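Local coordinates for toxin Tse2 (PDB 5AKO), which is a toxin delivered by the H1 type VI secretion system into recipient cells, where it probably acts as a NAD-dependent cytotoxin, at residues Pro68-Pro73 with Pro83-Gly88; Ala94-Gly99 with Thr145-Lys150. One frame throughout, in Å; residues are numbered along the deposited sequence.

Contact 1. Residues Pro68-Pro73 with Pro83-Gly88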
ATOM      1  N   PRO C  68       6.366  -6.921 -22.038  1.00 29.52           N
ATOM      2  CA  PRO C  68       6.049  -6.043 -20.929  1.00 32.87           C
ATOM      3  C   PRO C  68       7.138  -5.003 -20.778  1.00 33.68           C
ATOM      4  O   PRO C  68       8.271  -5.283 -21.153  1.00 36.12           O
ATOM      5  CB  PRO C  68       6.142  -6.975 -19.728  1.00 31.70           C
ATOM      6  CG  PRO C  68       7.173  -7.977 -20.110  1.00 29.54           C
ATOM      7  CD  PRO C  68       6.944  -8.199 -21.565  1.00 32.24           C
ATOM      8  N   THR C  69       6.812  -3.854 -20.187  1.00 32.59           N
ATOM      9  CA  THR C  69       7.836  -2.922 -19.731  1.00 31.18           C
ATOM     10  C   THR C  69       8.727  -3.648 -18.713  1.00 34.24           C
ATOM     11  O   THR C  69       8.239  -4.391 -17.816  1.00 30.79           O
ATOM     12  CB  THR C  69       7.249  -1.648 -19.047  1.00 31.08           C
ATOM     13  OG1 THR C  69       6.481  -2.039 -17.895  1.00 31.78           O
ATOM     14  CG2 THR C  69       6.367  -0.834 -19.998  1.00 30.11           C
ATOM     15  N   PHE C  70      10.026  -3.368 -18.818  1.00 37.41           N
ATOM     16  CA  PHE C  70      11.030  -3.887 -17.905  1.00 40.90           C
ATOM     17  C   PHE C  70      11.570  -2.856 -16.921  1.00 43.51           C
ATOM     18  O   PHE C  70      12.215  -3.203 -15.954  1.00 43.18           O
ATOM     19  CB  PHE C  70      12.175  -4.464 -18.724  1.00 40.95           C
ATOM     20  CG  PHE C  70      11.761  -5.658 -19.536  1.00 37.43           C
ATOM     21  CD1 PHE C  70      11.581  -6.900 -18.918  1.00 34.11           C
ATOM     22  CD2 PHE C  70      11.512  -5.538 -20.903  1.00 35.18           C
ATOM     23  CE1 PHE C  70      11.195  -8.008 -19.661  1.00 34.85           C
ATOM     24  CE2 PHE C  70      11.073  -6.643 -21.637  1.00 35.06           C
ATOM     25  CZ  PHE C  70      10.918  -7.880 -21.018  1.00 32.92           C
ATOM     26  N   ASP C  71      11.327  -1.584 -17.164  1.00 48.13           N
ATOM     27  CA  ASP C  71      11.868  -0.583 -16.270  1.00 50.12           C
ATOM     28  C   ASP C  71      10.848   0.503 -16.028  1.00 49.04           C
ATOM     29  O   ASP C  71       9.769   0.512 -16.638  1.00 49.47           O
ATOM     30  CB  ASP C  71      13.168  -0.003 -16.861  1.00 54.70           C
ATOM     31  CG  ASP C  71      12.983   0.603 -18.263  1.00 59.03           C
ATOM     32  OD1 ASP C  71      11.860   0.999 -18.642  1.00 62.67           O
ATOM     33  OD2 ASP C  71      13.991   0.697 -19.001  1.00 74.75           O
ATOM     34  N   SER C  72      11.196   1.426 -15.132  1.00 53.83           N
ATOM     35  CA  SER C  72      10.557   2.718 -15.115  1.00 51.78           C
ATOM     36  C   SER C  72      11.631   3.734 -15.455  1.00 62.39           C
ATOM     37  O   SER C  72      12.606   3.920 -14.688  1.00 56.08           O
ATOM     38  CB  SER C  72       9.904   3.021 -13.770  1.00 52.99           C
ATOM     39  OG  SER C  72      10.712   2.701 -12.669  1.00 51.36           O
ATOM     40  N   PRO C  73      11.471   4.398 -16.616  1.00 69.02           N
ATOM     41  CA  PRO C  73      12.467   5.389 -17.001  1.00 62.13           C
ATOM     42  C   PRO C  73      12.458   6.497 -15.966  1.00 62.66           C
ATOM     43  O   PRO C  73      11.418   6.689 -15.327  1.00 45.37           O
ATOM     44  CB  PRO C  73      11.936   5.906 -18.334  1.00 64.43           C
ATOM     45  CG  PRO C  73      10.452   5.800 -18.198  1.00 67.07           C
ATOM     46  CD  PRO C  73      10.213   4.555 -17.379  1.00 68.32           C
ATOM     47  N   PRO C  83       7.313  -1.154 -13.307  1.00 29.49           N
ATOM     48  CA  PRO C  83       7.531  -2.123 -14.402  1.00 34.48           C
ATOM     49  C   PRO C  83       6.500  -3.236 -14.385  1.00 28.97           C
ATOM     50  O   PRO C  83       6.122  -3.665 -13.344  1.00 29.91           O
ATOM     51  CB  PRO C  83       8.918  -2.729 -14.093  1.00 31.08           C
ATOM     52  CG  PRO C  83       9.460  -1.891 -13.017  1.00 29.88           C
ATOM     53  CD  PRO C  83       8.347  -1.300 -12.281  1.00 30.01           C
ATOM     54  N   ASP C  84       6.087  -3.707 -15.534  1.00 30.02           N
ATOM     55  CA  ASP C  84       5.094  -4.769 -15.572  1.00 32.26           C
ATOM     56  C   ASP C  84       5.677  -6.054 -14.975  1.00 28.10           C
ATOM     57  O   ASP C  84       5.005  -6.779 -14.273  1.00 29.45           O
ATOM     58  CB  ASP C  84       4.659  -5.054 -17.003  1.00 35.65           C
ATOM     59  CG  ASP C  84       3.974  -3.883 -17.689  1.00 38.88           C
ATOM     60  OD1 ASP C  84       3.389  -3.005 -17.010  1.00 42.58           O
ATOM     61  OD2 ASP C  84       3.995  -3.874 -18.954  1.00 46.48           O
ATOM     62  N   ILE C  85       6.938  -6.330 -15.248  1.00 29.00           N
ATOM     63  CA  ILE C  85       7.617  -7.481 -14.645  1.00 28.36           C
ATOM     64  C   ILE C  85       9.002  -7.075 -14.144  1.00 29.75           C
ATOM     65  O   ILE C  85       9.575  -6.144 -14.631  1.00 28.50           O
ATOM     66  CB  ILE C  85       7.697  -8.625 -15.676  1.00 27.62           C
ATOM     67  CG1 ILE C  85       8.159  -9.921 -15.031  1.00 28.66           C
ATOM     68  CG2 ILE C  85       8.613  -8.268 -16.828  1.00 29.05           C
ATOM     69  CD1 ILE C  85       8.070 -11.154 -15.928  1.00 29.00           C
ATOM     70  N   VAL C  86       9.522  -7.814 -13.178  1.00 32.46           N
ATOM     71  CA  VAL C  86      10.735  -7.502 -12.442  1.00 31.78           C
ATOM     72  C   VAL C  86      11.583  -8.778 -12.200  1.00 32.76           C
ATOM     73  O   VAL C  86      11.074  -9.815 -11.744  1.00 29.50           O
ATOM     74  CB  VAL C  86      10.317  -6.971 -11.032  1.00 35.23           C
ATOM     75  CG1 VAL C  86      11.488  -6.859 -10.116  1.00 35.30           C
ATOM     76  CG2 VAL C  86       9.634  -5.611 -11.149  1.00 36.77           C
ATOM     77  N   ALA C  87      12.875  -8.691 -12.476  1.00 29.20           N
ATOM     78  CA  ALA C  87      13.794  -9.792 -12.285  1.00 27.88           C
ATOM     79  C   ALA C  87      14.268  -9.888 -10.848  1.00 26.48           C
ATOM     80  O   ALA C  87      14.395  -8.877 -10.168  1.00 28.80           O
ATOM     81  CB  ALA C  87      15.008  -9.594 -13.202  1.00 30.80           C
ATOM     82  N   GLY C  88      14.627 -11.091 -10.412  1.00 25.69           N
ATOM     83  CA  GLY C  88      15.476 -11.269  -9.227  1.00 25.44           C
ATOM     84  C   GLY C  88      16.857 -10.610  -9.387  1.00 29.87           C
ATOM     85  O   GLY C  88      17.206 -10.108 -10.483  1.00 29.13           O
TER

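Contact 2. Residues Ala94-Gly99 with Thr145-Lys150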
ATOM      1  N   ALA C  94      11.159 -14.701 -12.775  1.00 31.91           N
ATOM      2  CA  ALA C  94      10.456 -15.855 -12.209  1.00 33.91           C
ATOM      3  C   ALA C  94       8.922 -15.679 -12.341  1.00 33.85           C
ATOM      4  O   ALA C  94       8.431 -14.589 -12.388  1.00 29.84           O
ATOM      5  CB  ALA C  94      10.835 -16.017 -10.735  1.00 30.48           C
ATOM      6  N   PRO C  95       8.170 -16.778 -12.377  1.00 34.42           N
ATOM      7  CA  PRO C  95       6.708 -16.658 -12.367  1.00 33.89           C
ATOM      8  C   PRO C  95       6.094 -15.766 -11.239  1.00 35.83           C
ATOM      9  O   PRO C  95       6.698 -15.554 -10.176  1.00 33.18           O
ATOM     10  CB  PRO C  95       6.224 -18.098 -12.210  1.00 33.07           C
ATOM     11  CG  PRO C  95       7.434 -18.984 -12.301  1.00 32.94           C
ATOM     12  CD  PRO C  95       8.664 -18.165 -12.360  1.00 33.01           C
ATOM     13  N   ASP C  96       4.872 -15.305 -11.479  1.00 33.18           N
ATOM     14  CA  ASP C  96       4.086 -14.527 -10.525  1.00 33.90           C
ATOM     15  C   ASP C  96       4.767 -13.258 -10.044  1.00 35.58           C
ATOM     16  O   ASP C  96       4.573 -12.786  -8.919  1.00 39.14           O
ATOM     17  CB  ASP C  96       3.645 -15.390  -9.360  1.00 31.64           C
ATOM     18  CG  ASP C  96       2.679 -16.454  -9.786  1.00 36.46           C
ATOM     19  OD1 ASP C  96       1.532 -16.126 -10.198  1.00 43.49           O
ATOM     20  OD2 ASP C  96       3.057 -17.629  -9.742  1.00 35.57           O
ATOM     21  N   THR C  97       5.572 -12.688 -10.901  1.00 33.73           N
ATOM     22  CA  THR C  97       6.234 -11.461 -10.525  1.00 34.39           C
ATOM     23  C   THR C  97       5.907 -10.376 -11.547  1.00 31.92           C
ATOM     24  O   THR C  97       6.709  -9.507 -11.813  1.00 32.92           O
ATOM     25  CB  THR C  97       7.751 -11.662 -10.341  1.00 34.73           C
ATOM     26  OG1 THR C  97       8.005 -12.892  -9.638  1.00 40.50           O
ATOM     27  CG2 THR C  97       8.345 -10.545  -9.445  1.00 35.87           C
ATOM     28  N   GLY C  98       4.684 -10.438 -12.062  1.00 30.13           N
ATOM     29  CA  GLY C  98       4.190  -9.549 -13.090  1.00 31.42           C
ATOM     30  C   GLY C  98       4.251 -10.191 -14.463  1.00 28.01           C
ATOM     31  O   GLY C  98       4.559 -11.361 -14.610  1.00 26.17           O
ATOM     32  N   GLY C  99       4.009  -9.400 -15.479  1.00 26.28           N
ATOM     33  CA  GLY C  99       3.985  -9.928 -16.849  1.00 28.75           C
ATOM     34  C   GLY C  99       3.193  -8.992 -17.776  1.00 27.75           C
ATOM     35  O   GLY C  99       3.015  -7.813 -17.460  1.00 23.80           O
ATOM     36  N   THR C 145      -2.543 -12.400 -17.225  1.00 30.98           N
ATOM     37  CA  THR C 145      -1.133 -12.065 -17.291  1.00 27.79           C
ATOM     38  C   THR C 145      -0.360 -13.172 -17.961  1.00 27.60           C
ATOM     39  O   THR C 145      -0.448 -14.318 -17.571  1.00 27.14           O
ATOM     40  CB  THR C 145      -0.550 -11.827 -15.887  1.00 29.31           C
ATOM     41  OG1 THR C 145      -1.315 -10.817 -15.238  1.00 28.88           O
ATOM     42  CG2 THR C 145       0.934 -11.353 -15.956  1.00 27.61           C
ATOM     43  N   ILE C 146       0.330 -12.819 -19.029  1.00 27.03           N
ATOM     44  CA  ILE C 146       1.227 -13.725 -19.701  1.00 25.52           C
ATOM     45  C   ILE C 146       2.558 -13.595 -18.965  1.00 27.09           C
ATOM     46  O   ILE C 146       3.077 -12.494 -18.843  1.00 25.05           O
ATOM     47  CB  ILE C 146       1.483 -13.288 -21.129  1.00 26.44           C
ATOM     48  CG1 ILE C 146       0.175 -13.138 -21.915  1.00 29.60           C
ATOM     49  CG2 ILE C 146       2.382 -14.301 -21.797  1.00 27.94           C
ATOM     50  CD1 ILE C 146       0.288 -12.465 -23.276  1.00 25.97           C
ATOM     51  N   MET C 147       3.122 -14.705 -18.506  1.00 26.10           N
ATOM     52  CA  MET C 147       4.234 -14.656 -17.592  1.00 28.36           C
ATOM     53  C   MET C 147       5.158 -15.875 -17.864  1.00 29.70           C
ATOM     54  O   MET C 147       4.771 -16.831 -18.503  1.00 29.68           O
ATOM     55  CB  MET C 147       3.759 -14.592 -16.105  1.00 29.70           C
ATOM     56  CG  MET C 147       3.253 -15.937 -15.620  1.00 31.71           C
ATOM     57  SD  MET C 147       2.682 -15.981 -13.957  1.00 34.02           S
ATOM     58  CE  MET C 147       1.690 -14.501 -13.752  1.00 32.52           C
ATOM     59  N   PRO C 148       6.401 -15.818 -17.405  1.00 32.53           N
ATOM     60  CA  PRO C 148       7.230 -17.014 -17.527  1.00 35.87           C
ATOM     61  C   PRO C 148       6.739 -18.193 -16.641  1.00 35.05           C
ATOM     62  O   PRO C 148       6.229 -17.996 -15.538  1.00 31.30           O
ATOM     63  CB  PRO C 148       8.625 -16.527 -17.084  1.00 33.86           C
ATOM     64  CG  PRO C 148       8.375 -15.262 -16.328  1.00 35.37           C
ATOM     65  CD  PRO C 148       7.181 -14.643 -16.988  1.00 34.05           C
ATOM     66  N   ALA C 149       6.879 -19.406 -17.154  1.00 32.70           N
ATOM     67  CA  ALA C 149       6.466 -20.588 -16.395  1.00 33.03           C
ATOM     68  C   ALA C 149       7.625 -21.097 -15.556  1.00 30.59           C
ATOM     69  O   ALA C 149       7.438 -21.938 -14.704  1.00 30.73           O
ATOM     70  CB  ALA C 149       5.972 -21.686 -17.337  1.00 29.90           C
ATOM     71  N   LYS C 150       8.817 -20.617 -15.848  1.00 32.42           N
ATOM     72  CA  LYS C 150      10.023 -20.972 -15.082  1.00 39.12           C
ATOM     73  C   LYS C 150      11.008 -19.796 -15.138  1.00 34.74           C
ATOM     74  O   LYS C 150      10.879 -18.918 -16.000  1.00 32.66           O
ATOM     75  CB  LYS C 150      10.679 -22.235 -15.653  1.00 44.94           C
ATOM     76  CG  LYS C 150      11.087 -22.091 -17.124  1.00 52.71           C
ATOM     77  CD  LYS C 150      12.158 -23.095 -17.547  1.00 59.23           C
ATOM     78  CE  LYS C 150      13.202 -22.437 -18.462  1.00 67.49           C
ATOM     79  NZ  LYS C 150      14.113 -23.415 -19.138  1.00 66.80           N
TER

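Contact 1. Residues Pro68-Pro73 with Pro83-Gly88
Thr69 and Asp84 grip each other reciprocally, each backbone N-H reaching the other's side chain. Asp84 N donates to Thr69 OG1 at 2.9 Å, a bond made possible by the first torsion of the threonine (chi1 60°), which sets OG1 between its own N and carbonyl carbon, where it faces Asp84 N. In return Thr69 N reaches Asp84 OD2 at 3.1 Å, approaching from above the carboxylate plane, about 50° out of it. The two side chains cross at about a right angle. Thr69 O adds a second layer, taking weak bonds from Asp84 N and Ile85 N, so that Asp84 N is shared between two oxygens of one residue.

The close packing is where Pro68 and Phe70 meet Ile85. Ile85 CG2 pushes into the angle between them, with Pro68 CG at 3.6 Å and Phe70 CE1 at 3.8 Å; it meets the aromatic ring obliquely. Pro68 CB also rests on Asp84 CB at 3.6 Å. Leu157 and Leu161 of helix 154-176 continue this apolar patch, touching Ile85 and Pro68. The buried Pro83 ring packs against backbone, with CB 3.8 Å from Phe70 O and CG 4.1 Å from Asp71 C. By contrast, Thr69 and Asp71 are exposed, the Asp71 side chain starts away from the partner segment, and Ser72 approaches Pro83 CG only through its backbone N. Another protein chain packs on Pro83 and Ser72.

Neither segment holds helix or strand, and the nine residues between them have none. An irregular excursion whose ends return to 5.3 Å between Thr69 CA and Asp84 CA is consistent with an omega loop, closed by its polar neck in the long connection between strands 33-37 and 100-103.

Contact 2. Residues Ala94-Gly99 with Thr145-Lys150
Pro95 lays its ring along the backbone at the end of strand 141-148, and most of the contact is van der Waals packing of this kind. Its CB is 3.3 Å from Pro148 O, its CG lies near Ala149 O, and its CD reaches the backbone of Lys150. Pro148 answers with its own ring, CG standing 4.0 Å from Ala94 O. At the other end Gly99, which has no side chain, brings its backbone against the strand: Thr145 CG2 is 3.5 Å from Gly99 CA, while Met147 CB sits 3.6 Å from Gly98 O.

The polar crossings are soft. Asp96 N points a weak hydrogen bond at Met147 SD over 3.4 Å, fairly straight at 157°. The methionine takes up its first torsion between its N and carbonyl carbon (chi1 75°), then bends at chi3, which carries CE to within 3.9 Å of Asp96 OD1. Gly99 CA makes a CA-H...O contact of 3.4 Å with Ile146 O.

Other polar bonds do not cross. Internal to 94-99, Thr97 OG1 donates to Pro95 O from well above the carbonyl plane. Stronger ties lead outward: Asp96 OD1 is bonded to Tyr24 OH, Thr145 OG1 to Asp133 OD2, and strand 141-148 pairs by backbone bonds with Lys129 and Lys131 on one neighbour and Thr100 on the other. The chemistry therefore implies a loop laid on the sheet mainly by shape, through prolines, glycines and a thioether, ahead of regular pairing with strand 100-103.

In the fold
Contact 1 closes before contact 2 opens along the chain, and their centres lie about 12 Å apart. They meet directly: Asp84 O probably accepts a hydrogen bond from Gly99 N at 3.1 Å, which ties the neck of the closed loop to the approach to strand 100-103. Ile85 packs across, its CD1 3.8 Å from Pro148 CD and its CG1 3.6 Å from Thr97 O, and Val86 O lies 3.6 Å from Thr97 CG2. Contact 2 lies at the end of strand 141-148, and contact 1 joins it through residues 84-86. Another protein chain touches both, extensively at contact 1 and at Thr97 in contact 2.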